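Glia-derived nexin (Homo sapiens, PDB 4DY0) inhibits serine proteases such as thrombin, trypsin and urokinase, binds heparin, and promotes neurite extension through its inhibition of thrombin. Local coordinates at residues Pro288-Val291 with Met297-Ser300; Gln18-Ile23 with Asp30-Ser35; Asn166-Lys171 with Val370-Gln375; Ile39-Gly44 with Asp113-Glu118. All blocks are in the same frame, centred on the assembly; numbering follows the deposited sequence.

Contact 1: Pro288-Val291 with Met297-Ser300; sequences PLKV and MFDS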
# COMPACT_ATOMS: atom_id res chain seq x y z
N PRO A 288 -8.86 -5.41 10.37
CA PRO A 288 -7.70 -4.75 10.93
C PRO A 288 -8.05 -3.37 11.49
O PRO A 288 -7.54 -2.98 12.55
CB PRO A 288 -6.75 -4.61 9.73
CG PRO A 288 -7.14 -5.74 8.84
CD PRO A 288 -8.62 -5.88 8.99
N LEU A 289 -8.91 -2.63 10.80
CA LEU A 289 -9.31 -1.31 11.29
C LEU A 289 -10.04 -1.41 12.63
O LEU A 289 -9.83 -0.58 13.52
CB LEU A 289 -10.13 -0.56 10.24
CG LEU A 289 -9.33 -0.09 9.02
CD1 LEU A 289 -10.22 0.55 7.99
CD2 LEU A 289 -8.21 0.87 9.43
N LYS A 290 -10.89 -2.42 12.78
CA LYS A 290 -11.57 -2.65 14.06
C LYS A 290 -10.56 -2.82 15.20
O LYS A 290 -10.72 -2.24 16.27
CB LYS A 290 -12.45 -3.89 13.99
CG LYS A 290 -13.65 -3.78 13.07
CD LYS A 290 -14.52 -5.03 13.21
CE LYS A 290 -15.66 -5.03 12.21
NZ LYS A 290 -16.56 -6.20 12.42
N VAL A 291 -9.53 -3.63 14.97
CA VAL A 291 -8.51 -3.88 15.98
C VAL A 291 -7.87 -2.57 16.42
O VAL A 291 -7.45 -2.43 17.58
CB VAL A 291 -7.42 -4.84 15.47
CG1 VAL A 291 -6.23 -4.89 16.43
CG2 VAL A 291 -8.00 -6.23 15.24
N MET A 297 -18.34 2.58 12.28
CA MET A 297 -18.64 2.73 10.85
C MET A 297 -19.01 1.42 10.16
O MET A 297 -19.61 1.43 9.09
CB MET A 297 -17.47 3.39 10.12
CG MET A 297 -16.25 2.49 9.91
SD MET A 297 -14.90 3.44 9.19
CE MET A 297 -13.80 2.12 8.69
N PHE A 298 -18.65 0.29 10.77
CA PHE A 298 -18.95 -1.01 10.19
C PHE A 298 -20.23 -1.60 10.75
O PHE A 298 -20.72 -2.62 10.26
CB PHE A 298 -17.80 -1.99 10.42
CG PHE A 298 -16.50 -1.53 9.82
CD1 PHE A 298 -16.35 -1.42 8.45
CD2 PHE A 298 -15.42 -1.23 10.64
CE1 PHE A 298 -15.15 -1.00 7.90
CE2 PHE A 298 -14.22 -0.80 10.10
CZ PHE A 298 -14.09 -0.69 8.73
N ASP A 299 -20.78 -0.96 11.78
CA ASP A 299 -21.96 -1.49 12.45
C ASP A 299 -23.22 -0.85 11.89
O ASP A 299 -23.32 0.36 11.75
CB ASP A 299 -21.87 -1.28 13.96
CG ASP A 299 -23.04 -1.90 14.70
OD1 ASP A 299 -24.15 -1.31 14.68
OD2 ASP A 299 -22.84 -2.96 15.33
N SER A 300 -24.20 -1.70 11.58
CA SER A 300 -25.44 -1.26 10.95
C SER A 300 -26.18 -0.20 11.76
O SER A 300 -26.75 0.74 11.20
CB SER A 300 -26.34 -2.47 10.71
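Leu-289 and Phe-298 meet at about a right angle where helix 286-291 faces the short 3-10 turn that follows it. Leu-289 CB approaches the edge of the ring near its plane, 4.1 Å from Phe-298 CE2, and Leu-289 CD1 lies as far from Phe-298 CZ. The same methyl is 4.0 Å from Met-297 CE, so one leucine branch touches both Met-297 and Phe-298. Met-297 reaches it because its chain runs extended beyond CG (chi2 -175°), and on the way CG passes 3.7 Å above the centre of the Phe-298 ring. This inner part is wholly apolar, and Leu-289 and Met-297 are buried in it. Ile-320 of strand 319-328 touches all three side chains, while Leu-43 and Leu-46 of helix 36-47 add to Leu-289 and Met-297.

The outer part differs in burial and chemistry rather than in distance. Lys-290, partly exposed, passes the ring at a slant, with Lys-290 CG 3.9 Å from Phe-298 CD2. Its aliphatic chain makes the contact, and NZ continues outward to a long, weak ion pair with Glu-287. The contact therefore folds a helix and its following turn together through apolar side chains and the lysine methylenes, with charge kept at the partly exposed margin; its cohesion probably comes from dispersion and the exclusion of water.

Contact 2: Gln18-Ile23 with Asp30-Ser35; sequences QVFNQI and DNIVIS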
# COMPACT_ATOMS: atom_id res chain seq x y z
N GLN A 18 0.77 -0.26 10.46
CA GLN A 18 0.20 -1.03 11.56
C GLN A 18 -0.83 -2.03 11.05
O GLN A 18 -0.91 -3.16 11.54
CB GLN A 18 -0.44 -0.11 12.60
CG GLN A 18 0.56 0.56 13.53
CD GLN A 18 -0.09 1.56 14.46
OE1 GLN A 18 0.42 2.66 14.65
NE2 GLN A 18 -1.22 1.18 15.05
N VAL A 19 -1.61 -1.61 10.06
CA VAL A 19 -2.56 -2.50 9.43
C VAL A 19 -1.82 -3.65 8.75
O VAL A 19 -2.15 -4.82 8.95
CB VAL A 19 -3.46 -1.76 8.41
CG1 VAL A 19 -4.26 -2.75 7.59
CG2 VAL A 19 -4.37 -0.77 9.14
N PHE A 20 -0.80 -3.32 7.97
CA PHE A 20 0.02 -4.35 7.33
C PHE A 20 0.52 -5.36 8.36
O PHE A 20 0.46 -6.58 8.13
CB PHE A 20 1.21 -3.72 6.59
CG PHE A 20 2.18 -4.73 6.04
CD1 PHE A 20 1.98 -5.29 4.78
CD2 PHE A 20 3.29 -5.13 6.77
CE1 PHE A 20 2.86 -6.22 4.27
CE2 PHE A 20 4.18 -6.06 6.26
CZ PHE A 20 3.97 -6.60 5.01
N ASN A 21 1.00 -4.86 9.49
CA ASN A 21 1.56 -5.72 10.54
C ASN A 21 0.52 -6.68 11.11
O ASN A 21 0.85 -7.78 11.55
CB ASN A 21 2.17 -4.87 11.66
CG ASN A 21 3.41 -4.13 11.21
OD1 ASN A 21 4.05 -4.52 10.24
ND2 ASN A 21 3.75 -3.07 11.93
N GLN A 22 -0.73 -6.25 11.09
CA GLN A 22 -1.80 -7.11 11.55
C GLN A 22 -2.03 -8.24 10.57
O GLN A 22 -2.03 -9.42 10.94
CB GLN A 22 -3.09 -6.32 11.69
CG GLN A 22 -3.19 -5.52 12.95
CD GLN A 22 -4.61 -5.08 13.18
OE1 GLN A 22 -4.88 -3.91 13.38
NE2 GLN A 22 -5.53 -6.03 13.12
N ILE A 23 -2.24 -7.86 9.31
CA ILE A 23 -2.57 -8.83 8.27
C ILE A 23 -1.48 -9.88 8.18
O ILE A 23 -1.74 -11.08 8.17
CB ILE A 23 -2.74 -8.14 6.91
CG1 ILE A 23 -3.86 -7.09 7.00
CG2 ILE A 23 -3.04 -9.17 5.83
CD1 ILE A 23 -3.88 -6.11 5.84
N ASP A 30 1.45 -15.84 3.25
CA ASP A 30 0.83 -15.33 2.03
C ASP A 30 1.57 -14.13 1.45
O ASP A 30 2.34 -13.47 2.14
CB ASP A 30 -0.62 -14.93 2.29
CG ASP A 30 -1.51 -16.12 2.60
OD1 ASP A 30 -1.07 -17.27 2.38
OD2 ASP A 30 -2.65 -15.90 3.06
N ASN A 31 1.32 -13.86 0.18
CA ASN A 31 1.77 -12.63 -0.42
C ASN A 31 0.83 -11.51 -0.01
O ASN A 31 -0.36 -11.53 -0.32
CB ASN A 31 1.83 -12.77 -1.94
CG ASN A 31 2.92 -13.72 -2.40
OD1 ASN A 31 3.86 -14.01 -1.65
ND2 ASN A 31 2.80 -14.21 -3.62
N ILE A 32 1.36 -10.54 0.72
CA ILE A 32 0.55 -9.43 1.18
C ILE A 32 1.13 -8.13 0.64
O ILE A 32 2.28 -7.80 0.91
CB ILE A 32 0.49 -9.37 2.72
CG1 ILE A 32 -0.10 -10.67 3.27
CG2 ILE A 32 -0.33 -8.18 3.17
CD1 ILE A 32 -1.56 -10.89 2.90
N VAL A 33 0.33 -7.40 -0.13
CA VAL A 33 0.77 -6.13 -0.69
C VAL A 33 -0.25 -5.05 -0.38
O VAL A 33 -1.37 -5.06 -0.90
CB VAL A 33 1.00 -6.22 -2.20
CG1 VAL A 33 1.64 -4.93 -2.71
CG2 VAL A 33 1.89 -7.41 -2.52
N ILE A 34 0.15 -4.12 0.48
CA ILE A 34 -0.71 -3.07 0.98
C ILE A 34 -0.14 -1.72 0.57
O ILE A 34 1.05 -1.60 0.25
CB ILE A 34 -0.73 -3.11 2.52
CG1 ILE A 34 -1.44 -4.38 3.02
CG2 ILE A 34 -1.36 -1.87 3.10
CD1 ILE A 34 -2.87 -4.47 2.59
N SER A 35 -0.99 -0.70 0.56
CA SER A 35 -0.52 0.67 0.40
C SER A 35 -0.80 1.45 1.68
O SER A 35 -1.92 1.90 1.90
CB SER A 35 -1.21 1.36 -0.77
OG SER A 35 -0.82 2.72 -0.82
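Phe-20 and Ile-23, one turn apart on helix 5-26, pack against Ile-32 and Ile-34, alternate residues of strand 32-34 that point to the same side. Ile-23 CG2 sits 3.7 Å from Ile-32 CD1, and Ile-23 CD1 meets Ile-34 CD1 tip to tip at 3.8 Å. The Phe-20 ring presents its edge to Ile-34 CG1, 4.0 Å from CD1, and to Ile-32 O, 3.8 Å from CE1, both near the ring plane; CE1 is also 3.9 Å from Ile-32 CG2. With CG anti to the backbone N (chi1 174°), the ring leans over from a CB that does not itself face the strand. An alanine here is likely to open a gap beside both isoleucines and leave Met-373 and Gln-375 without the ring they pack on.

Further out, the strand is fixed by antiparallel backbone bonds of Ile-32 with Gln-375 and Ile-34 with Met-373. Ser-35 then caps helix 36-47 through its OG, which bonds Gly-38 N and also Leu-371 O. Helix and strand axes are 9.4 Å apart and run nearly antiparallel, at 164°, so the first helix of the serpin fold lies along this sheet edge. Apart from the carbonyl at the ring edge, whose own hydrogen bond goes to Gln-375, the interface is hydrocarbon, implying a water-excluding seam in which shape sets the fit.

Contact 3: Asn166-Lys171 with Val370-Gln375; sequences NAVYFK and VLFMGQ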
# COMPACT_ATOMS: atom_id res chain seq x y z
N ASN A 166 -9.79 1.55 -2.86
CA ASN A 166 -8.48 2.17 -3.10
C ASN A 166 -7.61 1.24 -3.93
O ASN A 166 -7.29 0.13 -3.50
CB ASN A 166 -7.78 2.48 -1.79
CG ASN A 166 -6.35 2.96 -2.00
OD1 ASN A 166 -5.41 2.46 -1.39
ND2 ASN A 166 -6.19 3.95 -2.87
N ALA A 167 -7.23 1.69 -5.13
CA ALA A 167 -6.40 0.89 -6.02
C ALA A 167 -5.13 1.63 -6.40
O ALA A 167 -5.17 2.79 -6.80
CB ALA A 167 -7.19 0.52 -7.27
N VAL A 168 -3.99 0.95 -6.26
CA VAL A 168 -2.70 1.56 -6.56
C VAL A 168 -1.88 0.69 -7.51
O VAL A 168 -1.72 -0.51 -7.29
CB VAL A 168 -1.88 1.82 -5.28
CG1 VAL A 168 -0.65 2.65 -5.60
CG2 VAL A 168 -2.73 2.52 -4.23
N TYR A 169 -1.35 1.30 -8.57
CA TYR A 169 -0.49 0.59 -9.52
C TYR A 169 0.80 1.35 -9.74
O TYR A 169 0.81 2.58 -9.72
CB TYR A 169 -1.18 0.36 -10.87
CG TYR A 169 -0.22 -0.19 -11.91
CD1 TYR A 169 0.01 -1.55 -12.02
CD2 TYR A 169 0.47 0.67 -12.76
CE1 TYR A 169 0.89 -2.06 -12.95
CE2 TYR A 169 1.36 0.17 -13.70
CZ TYR A 169 1.57 -1.19 -13.79
OH TYR A 169 2.45 -1.70 -14.72
N PHE A 170 1.89 0.62 -9.95
CA PHE A 170 3.18 1.25 -10.18
C PHE A 170 4.16 0.31 -10.89
O PHE A 170 4.11 -0.91 -10.72
CB PHE A 170 3.76 1.75 -8.85
CG PHE A 170 5.13 2.37 -8.96
CD1 PHE A 170 5.27 3.68 -9.38
CD2 PHE A 170 6.26 1.64 -8.65
CE1 PHE A 170 6.53 4.26 -9.48
CE2 PHE A 170 7.53 2.21 -8.75
CZ PHE A 170 7.66 3.53 -9.17
N LYS A 171 5.03 0.89 -11.71
CA LYS A 171 6.14 0.15 -12.31
C LYS A 171 7.40 0.99 -12.33
O LYS A 171 8.42 0.62 -11.75
CB LYS A 171 5.79 -0.34 -13.71
CG LYS A 171 6.89 -1.20 -14.32
CD LYS A 171 6.66 -1.47 -15.79
CE LYS A 171 7.80 -2.32 -16.35
NZ LYS A 171 7.55 -2.72 -17.76
N VAL A 370 4.79 6.21 2.39
CA VAL A 370 5.03 4.81 2.04
C VAL A 370 3.90 4.34 1.14
O VAL A 370 2.82 4.00 1.60
CB VAL A 370 5.09 3.92 3.30
CG1 VAL A 370 5.46 2.49 2.92
CG2 VAL A 370 6.10 4.48 4.30
N LEU A 371 4.17 4.33 -0.17
CA LEU A 371 3.16 4.01 -1.16
C LEU A 371 2.84 2.51 -1.20
O LEU A 371 1.69 2.12 -1.42
CB LEU A 371 3.61 4.49 -2.54
CG LEU A 371 4.18 5.91 -2.55
CD1 LEU A 371 4.66 6.31 -3.94
CD2 LEU A 371 3.16 6.91 -2.03
N PHE A 372 3.86 1.68 -0.99
CA PHE A 372 3.69 0.24 -1.00
C PHE A 372 4.41 -0.39 0.17
O PHE A 372 5.49 0.05 0.56
CB PHE A 372 4.28 -0.38 -2.27
CG PHE A 372 3.43 -0.23 -3.50
CD1 PHE A 372 3.41 0.97 -4.20
CD2 PHE A 372 2.69 -1.29 -3.98
CE1 PHE A 372 2.65 1.10 -5.35
CE2 PHE A 372 1.93 -1.17 -5.12
CZ PHE A 372 1.90 0.03 -5.81
N MET A 373 3.80 -1.43 0.72
CA MET A 373 4.48 -2.30 1.67
C MET A 373 4.04 -3.73 1.37
O MET A 373 2.85 -4.02 1.27
CB MET A 373 4.12 -1.91 3.10
CG MET A 373 4.89 -2.70 4.15
SD MET A 373 4.62 -2.05 5.81
CE MET A 373 5.83 -2.99 6.75
N GLY A 374 5.01 -4.63 1.21
CA GLY A 374 4.68 -5.98 0.82
C GLY A 374 5.49 -7.07 1.48
O GLY A 374 6.68 -6.89 1.77
N GLN A 375 4.86 -8.21 1.71
CA GLN A 375 5.59 -9.39 2.11
C GLN A 375 5.44 -10.40 0.99
O GLN A 375 4.33 -10.80 0.65
CB GLN A 375 5.10 -9.93 3.46
CG GLN A 375 4.38 -11.24 3.38
CD GLN A 375 4.17 -11.87 4.75
OE1 GLN A 375 4.99 -11.70 5.65
NE2 GLN A 375 3.07 -12.60 4.91
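Phe-372 drives the outer end of its ring between Val-168 and Phe-170, two residues that project from the same side of strand 162-170. Phe-372 CE1 and CZ lead, both 3.7 Å from Val-168 CG1; CE1 is equally close to Phe-170 CB, farther along the strand, and CZ is 3.9 Å from Val-168 O. Both neighbours approach obliquely, so neither stacks on the ring. Val-168 and Phe-372 run in opposite senses past each other, the valine presenting the methyl that is anti to its backbone N (chi1 -171°). The carbonyl carbon of Tyr-169 lies near the ring plane at the edge.

Phe-170 contributes its CB rather than its ring: CG is anti to the backbone N (chi1 178°), which takes the ring away from Phe-372 toward an edge-to-face meeting with Tyr-227. The two strand axes cross at -88° and are 8.6 Å apart, evidence that the strands belong to different layers. This is the stacking of the large serpin sheet, where strand 162-170 pairs in parallel with 319-328, over the second sheet containing 369-376. With an alanine in place of Phe-372, Val-168 and the Phe-170 CB would probably face a gap between the layers.

Leu-371 and Phe-372 both face Ile-362 of strand 358-364 in a classic beta bulge, which probably helps to set the direction of the ring. Besides touching Ile-362, the Phe-372 side chain rests on Ala-324 and Ile-326 of strand 319-328.

Contact 4: Ile39-Gly44 with Asp113-Glu118; sequences IASVLG and DVFQCE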
# COMPACT_ATOMS: atom_id res chain seq x y z
N ILE A 39 -4.19 3.64 2.78
CA ILE A 39 -5.00 3.39 3.95
C ILE A 39 -5.30 4.71 4.65
O ILE A 39 -6.43 4.99 5.03
CB ILE A 39 -4.31 2.39 4.91
CG1 ILE A 39 -4.27 1.00 4.27
CG2 ILE A 39 -5.03 2.34 6.25
CD1 ILE A 39 -3.76 -0.09 5.18
N ALA A 40 -4.27 5.54 4.80
CA ALA A 40 -4.42 6.87 5.39
C ALA A 40 -5.45 7.70 4.62
O ALA A 40 -6.35 8.30 5.22
CB ALA A 40 -3.08 7.58 5.43
N SER A 41 -5.33 7.74 3.30
CA SER A 41 -6.28 8.48 2.48
C SER A 41 -7.71 7.96 2.64
O SER A 41 -8.66 8.74 2.79
CB SER A 41 -5.86 8.42 1.01
OG SER A 41 -4.53 8.88 0.86
N VAL A 42 -7.84 6.61 2.52
CA VAL A 42 -9.15 5.99 2.68
C VAL A 42 -9.82 6.39 4.00
O VAL A 42 -11.03 6.60 4.05
CB VAL A 42 -9.05 4.46 2.56
CG1 VAL A 42 -10.20 3.78 3.28
CG2 VAL A 42 -8.99 4.06 1.09
N LEU A 43 -9.06 6.53 5.16
CA LEU A 43 -9.61 6.94 6.45
C LEU A 43 -10.00 8.42 6.41
O LEU A 43 -11.01 8.82 6.98
CB LEU A 43 -8.62 6.66 7.59
CG LEU A 43 -8.32 5.19 7.93
CD1 LEU A 43 -7.23 5.08 9.00
CD2 LEU A 43 -9.58 4.44 8.37
N GLY A 44 -9.20 9.23 5.72
CA GLY A 44 -9.53 10.65 5.53
C GLY A 44 -10.83 10.81 4.76
O GLY A 44 -11.71 11.58 5.16
N ASP A 113 -11.38 17.08 -4.12
CA ASP A 113 -10.30 18.04 -3.94
C ASP A 113 -9.11 17.46 -3.18
O ASP A 113 -7.98 17.50 -3.65
CB ASP A 113 -10.83 19.29 -3.22
CG ASP A 113 -9.79 20.39 -3.11
OD1 ASP A 113 -9.64 20.95 -2.01
OD2 ASP A 113 -9.14 20.70 -4.13
N VAL A 114 -9.37 16.91 -1.99
CA VAL A 114 -8.29 16.49 -1.10
C VAL A 114 -7.71 15.11 -1.41
O VAL A 114 -6.50 14.91 -1.30
CB VAL A 114 -8.75 16.52 0.37
CG1 VAL A 114 -7.67 15.93 1.28
CG2 VAL A 114 -9.10 17.93 0.79
N PHE A 115 -8.56 14.16 -1.79
CA PHE A 115 -8.13 12.76 -1.92
C PHE A 115 -8.27 12.21 -3.34
O PHE A 115 -8.10 11.01 -3.56
CB PHE A 115 -8.90 11.86 -0.95
CG PHE A 115 -8.71 12.23 0.50
CD1 PHE A 115 -7.50 12.00 1.13
CD2 PHE A 115 -9.74 12.79 1.22
CE1 PHE A 115 -7.32 12.33 2.46
CE2 PHE A 115 -9.57 13.13 2.56
CZ PHE A 115 -8.35 12.90 3.18
N GLN A 116 -8.56 13.09 -4.30
CA GLN A 116 -8.84 12.66 -5.67
C GLN A 116 -9.75 11.44 -5.62
O GLN A 116 -9.52 10.44 -6.31
CB GLN A 116 -7.55 12.34 -6.43
CG GLN A 116 -6.49 13.42 -6.35
CD GLN A 116 -5.83 13.50 -4.98
OE1 GLN A 116 -5.42 14.57 -4.53
NE2 GLN A 116 -5.73 12.35 -4.31
N CYS A 117 -10.77 11.52 -4.78
CA CYS A 117 -11.70 10.43 -4.58
C CYS A 117 -13.04 10.75 -5.23
O CYS A 117 -13.60 11.83 -5.04
CB CYS A 117 -11.92 10.19 -3.08
SG CYS A 117 -13.11 8.89 -2.69
N GLU A 118 -13.54 9.81 -6.02
CA GLU A 118 -14.81 9.98 -6.68
C GLU A 118 -15.91 9.32 -5.86
O GLU A 118 -15.79 8.17 -5.46
CB GLU A 118 -14.78 9.38 -8.08
CG GLU A 118 -13.66 9.92 -8.95
CD GLU A 118 -14.04 9.95 -10.42
OE1 GLU A 118 -13.21 10.40 -11.24
OE2 GLU A 118 -15.17 9.54 -10.74
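Aromatic packing onto a helix backbone joins helix 36-47 of the serpin core to the junction between helix 105-115 and strand 117-121: Phe-115 is pressed against Ser-41 and Gly-44. The chain leaves helical geometry at Gln-116, whose phi is positive at 44°, and so turns toward the strand directly behind the ring. CG of Phe-115 is anti to the carbonyl carbon (chi1 -60°), and with CB already directed at helix 36-47 this brings the ring onto that helix's backbone.

Gly-44 allows the closest approach. Phe-115 CE2 is 3.4 Å from Gly-44 C, and Phe-115 CZ is 3.5 Å from Gly-44 CA. A beta-carbon built on this glycine would point at the ring and come within 2.2 Å of CZ, so the absence of a side chain is what lets the backbone and the ring meet. One turn earlier, Ser-41 CB stands 3.9 Å from Phe-115 CD1, while Ser-41 OG bonds back to His-37 O.

Asn-77 of helix 70-81 touches Ser-41 and Phe-115, and its ND2 donates to Val-114 O, tying a third helix to the junction. The bound sulfated glucosamine of heparin is about 11 Å from the phenylalanine side chain, too far for contact. The ring is held between two unlike surfaces: Val-114 CG1 lies 3.5 Å above its centre, and over the opposite face Ser-41 O sits 3.8 Å above the plane, offset toward the rim.

Overall arrangement
Contacts 2 and 3 lie near the centre of the chain, contacts 4 and 1 farther out, about 14 and 20 Å from it. Contacts 2 and 3, with centres 11 Å apart, share the pairing of strands 32-34 and 369-376; contacts 1 and 3, 23 Å apart, do not touch. Strand 32-34 runs on into helix 36-47 of contact 4, where Ile-39 packs on Val-19 and Ile-34, Leu-43 on Leu-289 and Val-42 on Asn-166. Along the chain contact 2 closes first, then contact 4; contact 3 encloses contact 1. Chain-early helices and chain-late strands pack together, and contact 3 joins the large sheet, which in serpins takes up the cleaved reactive loop, to the second sheet.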